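Local coordinates for protein membrane-bound lytic murein transglycosylase (Agrobacterium tumefaciens, PDB 2PNW) that probably cleaves the glycan strands of bacterial peptidoglycan as a membrane-bound lytic transglycosylase of the MltA family, at residues Gln77-Glu80 against Thr81-Pro85; Ala177-Lys180 against Val181-Phe184. All coordinates share one frame; numbering follows the deposited sequence.

Interaction 1. Residues Gln77-Glu80 against Thr81-Pro85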
loop_
_atom_site.group_PDB
_atom_site.type_symbol
_atom_site.label_atom_id
_atom_site.label_comp_id
_atom_site.label_asym_id
_atom_site.label_seq_id
_atom_site.Cartn_x
_atom_site.Cartn_y
_atom_site.Cartn_z
ATOM N N GLN A 77 5.360 24.793 10.964
ATOM C CA GLN A 77 4.456 25.870 11.381
ATOM C C GLN A 77 3.171 25.849 10.582
ATOM O O GLN A 77 2.097 26.126 11.116
ATOM C CB GLN A 77 5.123 27.254 11.262
ATOM C CG GLN A 77 4.233 28.405 11.779
ATOM C CD GLN A 77 3.968 28.317 13.280
ATOM O OE1 GLN A 77 4.898 28.307 14.083
ATOM N NE2 GLN A 77 2.696 28.262 13.660
ATOM N N PHE A 78 3.271 25.523 9.298
ATOM C CA PHE A 78 2.070 25.355 8.505
ATOM C C PHE A 78 1.065 24.426 9.198
ATOM O O PHE A 78 -0.128 24.759 9.325
ATOM C CB PHE A 78 2.394 24.778 7.122
ATOM C CG PHE A 78 1.161 24.391 6.357
ATOM C CD1 PHE A 78 0.378 25.371 5.753
ATOM C CD2 PHE A 78 0.762 23.044 6.271
ATOM C CE1 PHE A 78 -0.816 25.030 5.071
ATOM C CE2 PHE A 78 -0.411 22.693 5.612
ATOM C CZ PHE A 78 -1.206 23.691 5.001
ATOM N N PHE A 79 1.538 23.258 9.623
ATOM C CA PHE A 79 0.654 22.264 10.256
ATOM C C PHE A 79 0.146 22.719 11.620
ATOM O O PHE A 79 -1.029 22.506 11.951
ATOM C CB PHE A 79 1.325 20.877 10.332
ATOM C CG PHE A 79 1.513 20.244 8.980
ATOM C CD1 PHE A 79 0.425 19.681 8.298
ATOM C CD2 PHE A 79 2.753 20.274 8.354
ATOM C CE1 PHE A 79 0.583 19.127 7.017
ATOM C CE2 PHE A 79 2.913 19.732 7.066
ATOM C CZ PHE A 79 1.825 19.167 6.404
ATOM N N GLU A 80 1.029 23.329 12.409
ATOM C CA GLU A 80 0.644 23.882 13.725
ATOM C C GLU A 80 -0.454 24.922 13.641
ATOM O O GLU A 80 -1.323 24.946 14.492
ATOM C CB GLU A 80 1.862 24.455 14.458
ATOM C CG GLU A 80 2.949 23.415 14.651
ATOM C CD GLU A 80 4.004 23.820 15.652
ATOM O OE1 GLU A 80 3.649 24.526 16.631
ATOM O OE2 GLU A 80 5.182 23.416 15.459
ATOM N N THR A 81 -0.428 25.750 12.601
ATOM C CA THR A 81 -1.424 26.785 12.371
ATOM C C THR A 81 -2.747 26.222 11.835
ATOM O O THR A 81 -3.826 26.689 12.225
ATOM C CB THR A 81 -0.874 27.858 11.391
ATOM O OG1 THR A 81 0.247 28.506 11.982
ATOM C CG2 THR A 81 -1.928 28.924 11.033
ATOM N N ASN A 82 -2.660 25.210 10.972
ATOM C CA ASN A 82 -3.788 24.828 10.123
ATOM C C ASN A 82 -4.390 23.446 10.394
ATOM O O ASN A 82 -5.372 23.040 9.750
ATOM C CB ASN A 82 -3.380 24.974 8.654
ATOM C CG ASN A 82 -3.123 26.409 8.273
ATOM O OD1 ASN A 82 -3.995 27.272 8.442
ATOM N ND2 ASN A 82 -1.916 26.689 7.779
ATOM N N SER A 83 -3.825 22.737 11.367
ATOM C CA SER A 83 -4.354 21.430 11.737
ATOM C C SER A 83 -4.294 21.205 13.249
ATOM O O SER A 83 -3.575 21.914 13.973
ATOM C CB SER A 83 -3.608 20.322 10.994
ATOM O OG SER A 83 -2.266 20.195 11.460
ATOM N N VAL A 84 -5.049 20.216 13.718
ATOM C CA VAL A 84 -5.080 19.855 15.136
ATOM C C VAL A 84 -4.776 18.367 15.275
ATOM O O VAL A 84 -5.444 17.555 14.637
ATOM C CB VAL A 84 -6.465 20.139 15.740
ATOM C CG1 VAL A 84 -6.502 19.733 17.231
ATOM C CG2 VAL A 84 -6.852 21.606 15.553
ATOM N N PRO A 85 -3.779 18.000 16.119
ATOM C CA PRO A 85 -3.373 16.603 16.265
ATOM C C PRO A 85 -4.196 15.838 17.307
ATOM O O PRO A 85 -4.560 16.392 18.372
ATOM C CB PRO A 85 -1.917 16.702 16.731
ATOM C CG PRO A 85 -1.794 18.062 17.393
ATOM C CD PRO A 85 -3.005 18.892 17.010
#

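Interaction 2. Residues Ala177-Lys180 against Val181-Phe184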
loop_
_atom_site.group_PDB
_atom_site.type_symbol
_atom_site.label_atom_id
_atom_site.label_comp_id
_atom_site.label_asym_id
_atom_site.label_seq_id
_atom_site.Cartn_x
_atom_site.Cartn_y
_atom_site.Cartn_z
ATOM N N ALA A 177 8.466 -12.714 -16.161
ATOM C CA ALA A 177 9.504 -12.725 -15.121
ATOM C C ALA A 177 10.205 -14.097 -15.125
ATOM O O ALA A 177 9.709 -15.052 -15.722
ATOM C CB ALA A 177 8.869 -12.455 -13.756
ATOM N N ARG A 178 11.350 -14.187 -14.461
ATOM C CA ARG A 178 12.084 -15.462 -14.359
ATOM C C ARG A 178 12.049 -16.028 -12.956
ATOM O O ARG A 178 12.521 -17.155 -12.744
ATOM C CB ARG A 178 13.554 -15.307 -14.805
ATOM C CG ARG A 178 14.347 -14.300 -13.999
ATOM C CD ARG A 178 15.815 -14.206 -14.496
ATOM N NE ARG A 178 16.442 -15.523 -14.432
ATOM C CZ ARG A 178 17.517 -15.898 -15.122
ATOM N NH1 ARG A 178 18.120 -15.048 -15.952
ATOM N NH2 ARG A 178 17.987 -17.140 -14.975
ATOM N N SER A 179 11.532 -15.256 -11.997
ATOM C CA SER A 179 11.383 -15.731 -10.608
ATOM C C SER A 179 9.923 -15.690 -10.154
ATOM O O SER A 179 9.335 -14.605 -10.062
ATOM C CB SER A 179 12.243 -14.904 -9.666
ATOM O OG SER A 179 11.920 -15.171 -8.302
ATOM N N LYS A 180 9.340 -16.846 -9.838
ATOM C CA LYS A 180 7.952 -16.832 -9.349
ATOM C C LYS A 180 7.824 -16.187 -7.971
ATOM O O LYS A 180 6.819 -15.520 -7.689
ATOM C CB LYS A 180 7.247 -18.210 -9.460
ATOM C CG LYS A 180 7.639 -19.268 -8.481
ATOM C CD LYS A 180 6.973 -20.594 -8.885
ATOM C CE LYS A 180 7.770 -21.785 -8.412
ATOM N NZ LYS A 180 7.119 -23.053 -8.902
ATOM N N VAL A 181 8.845 -16.339 -7.116
ATOM C CA VAL A 181 8.780 -15.738 -5.800
ATOM C C VAL A 181 8.914 -14.211 -5.875
ATOM O O VAL A 181 8.206 -13.479 -5.173
ATOM C CB VAL A 181 9.791 -16.363 -4.809
ATOM C CG1 VAL A 181 9.787 -15.571 -3.500
ATOM C CG2 VAL A 181 9.376 -17.833 -4.540
ATOM N N ASP A 182 9.808 -13.727 -6.741
ATOM C CA ASP A 182 9.994 -12.289 -6.857
ATOM C C ASP A 182 8.687 -11.685 -7.385
ATOM O O ASP A 182 8.252 -10.625 -6.901
ATOM C CB ASP A 182 11.159 -11.946 -7.794
ATOM C CG ASP A 182 12.549 -12.155 -7.139
ATOM O OD1 ASP A 182 12.616 -12.359 -5.922
ATOM O OD2 ASP A 182 13.569 -12.112 -7.859
ATOM N N LEU A 183 8.070 -12.345 -8.367
ATOM C CA LEU A 183 6.787 -11.857 -8.887
ATOM C C LEU A 183 5.677 -11.909 -7.826
ATOM O O LEU A 183 4.848 -10.990 -7.719
ATOM C CB LEU A 183 6.388 -12.636 -10.135
ATOM C CG LEU A 183 5.018 -12.280 -10.719
ATOM C CD1 LEU A 183 4.914 -10.779 -11.073
ATOM C CD2 LEU A 183 4.803 -13.153 -11.938
ATOM N N PHE A 184 5.620 -13.004 -7.055
ATOM C CA PHE A 184 4.687 -13.056 -5.920
ATOM C C PHE A 184 4.810 -11.848 -5.003
ATOM O O PHE A 184 3.797 -11.219 -4.628
ATOM C CB PHE A 184 4.839 -14.390 -5.120
ATOM C CG PHE A 184 3.784 -14.566 -4.042
ATOM C CD1 PHE A 184 2.580 -15.203 -4.331
ATOM C CD2 PHE A 184 3.986 -14.059 -2.761
ATOM C CE1 PHE A 184 1.605 -15.398 -3.334
ATOM C CE2 PHE A 184 3.005 -14.231 -1.753
ATOM C CZ PHE A 184 1.801 -14.899 -2.065
#

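Interaction 1. Residues Gln77-Glu80 against Thr81-Pro85
Phe79 O takes two bonds from Ser83 where the chain leaves the helix. Ser83 N donates at 2.9 Å to Phe79 O, the last helical turn's backbone bond, and Ser83 OG donates to the same Phe79 O at 2.7 Å. The two donors reach the oxygen from opposite faces of the carbonyl plane, and a weak third bond arrives from Asn82 N. With chi1 at 69°, Ser83 OG sits between its own backbone N and carbonyl carbon, turned back at the helix; it also lies at the edge of the Phe79 ring, near the ring plane.

Asn82 is worth following outward. Asn82 CB lies over one face of the Phe78 ring and 3.3 Å from Phe78 O. Asn82 CG comes next, 4.2 Å from Phe78 CE1. At the tip, Asn82 ND2 sits 3.3 Å from Phe78 CD1 and donates a weak, bent bond to Phe78 O, an oxygen that Asn82 N also reaches weakly. Amide and ring planes stand 51° apart. The ring also touches Leu60 and Ala64 of helix 54-66 and meets Phe29 edge-to-face.

One residue earlier, Thr81 N bonds to Gln77 O. The Gln77 chain bends at chi2 (65°), bringing Gln77 NE2 round to donate a nearly straight 3.0 Å bond to Thr81 OG1, which lies almost in the amide plane. Glu80 turns elsewhere, its OE2 bonded to Trp20 NE1.

This is a helix C-terminus running directly into a strand: Asn82 is the last residue of helix 72-82, and Ser83, the first to leave helical geometry, opens strand 83-89, which pairs with strands 8-11 and 353-363.

Interaction 2. Residues Ala177-Lys180 against Val181-Phe184
Ser179 caps the N-terminus of helix 180-189 by accepting from Asp182 N, a classic N-cap bond, in the short connection that follows strand 173-177. Its OG lies anti to its own backbone N (chi1 169°), which brings Ser179 OG to the first-turn N-H of Asp182, 3.0 Å from Asp182 N, with an N-H...O angle of 161°. The Asp182 carboxylate packs beside this hydroxyl: Asp182 CG is 3.3 Å from Ser179 OG, while Asp182 OD2 lies 3.6 Å from Ser179 CB. The carboxylate's OD1 is engaged in a salt bridge to Arg238, and its negative charge at the N-terminal end of the helix probably suits the helix dipole.

Lys180 adopts the less common first torsion, 74°, with CG between backbone N and carbonyl carbon; Lys180 CG lies 3.4 Å from Val181 N. Beyond CG the chain is extended, carrying NZ to a salt bridge with Asp249 of helix 248-252, where Val248 is touched by both Lys180 and Val181.

Behind the cap, backbone bonds from Leu183 N to Ser179 O and from Phe184 N to Lys180 O begin the helical pattern. Leu183 and Ala177 both rest on Leu106 of strand 96-109, which joins the helix to that strand. The two also touch each other, Ala177 CB lying 4.4 Å from Leu183 CB.

How the interactions relate
Interaction 1 comes first along the chain and interaction 2 follows about a hundred residues later, on the opposite side of the molecule's centre. Their centres lie 44 Å apart and their nearest atoms about 32 Å, so they do not touch. They are complementary transitions: 77-85 runs from helix 72-82 into strand 83-89, while 177-184 runs from strand 173-177 into helix 180-189, within the MltA-specific insert region. The two strands are linked indirectly, since strand 353-363 pairs with both 83-89 and the long strand 96-109, and 96-109 in turn pairs with 173-177. Each contact thus sits where a helix and a strand follow one another, one on each side of the chain's centre.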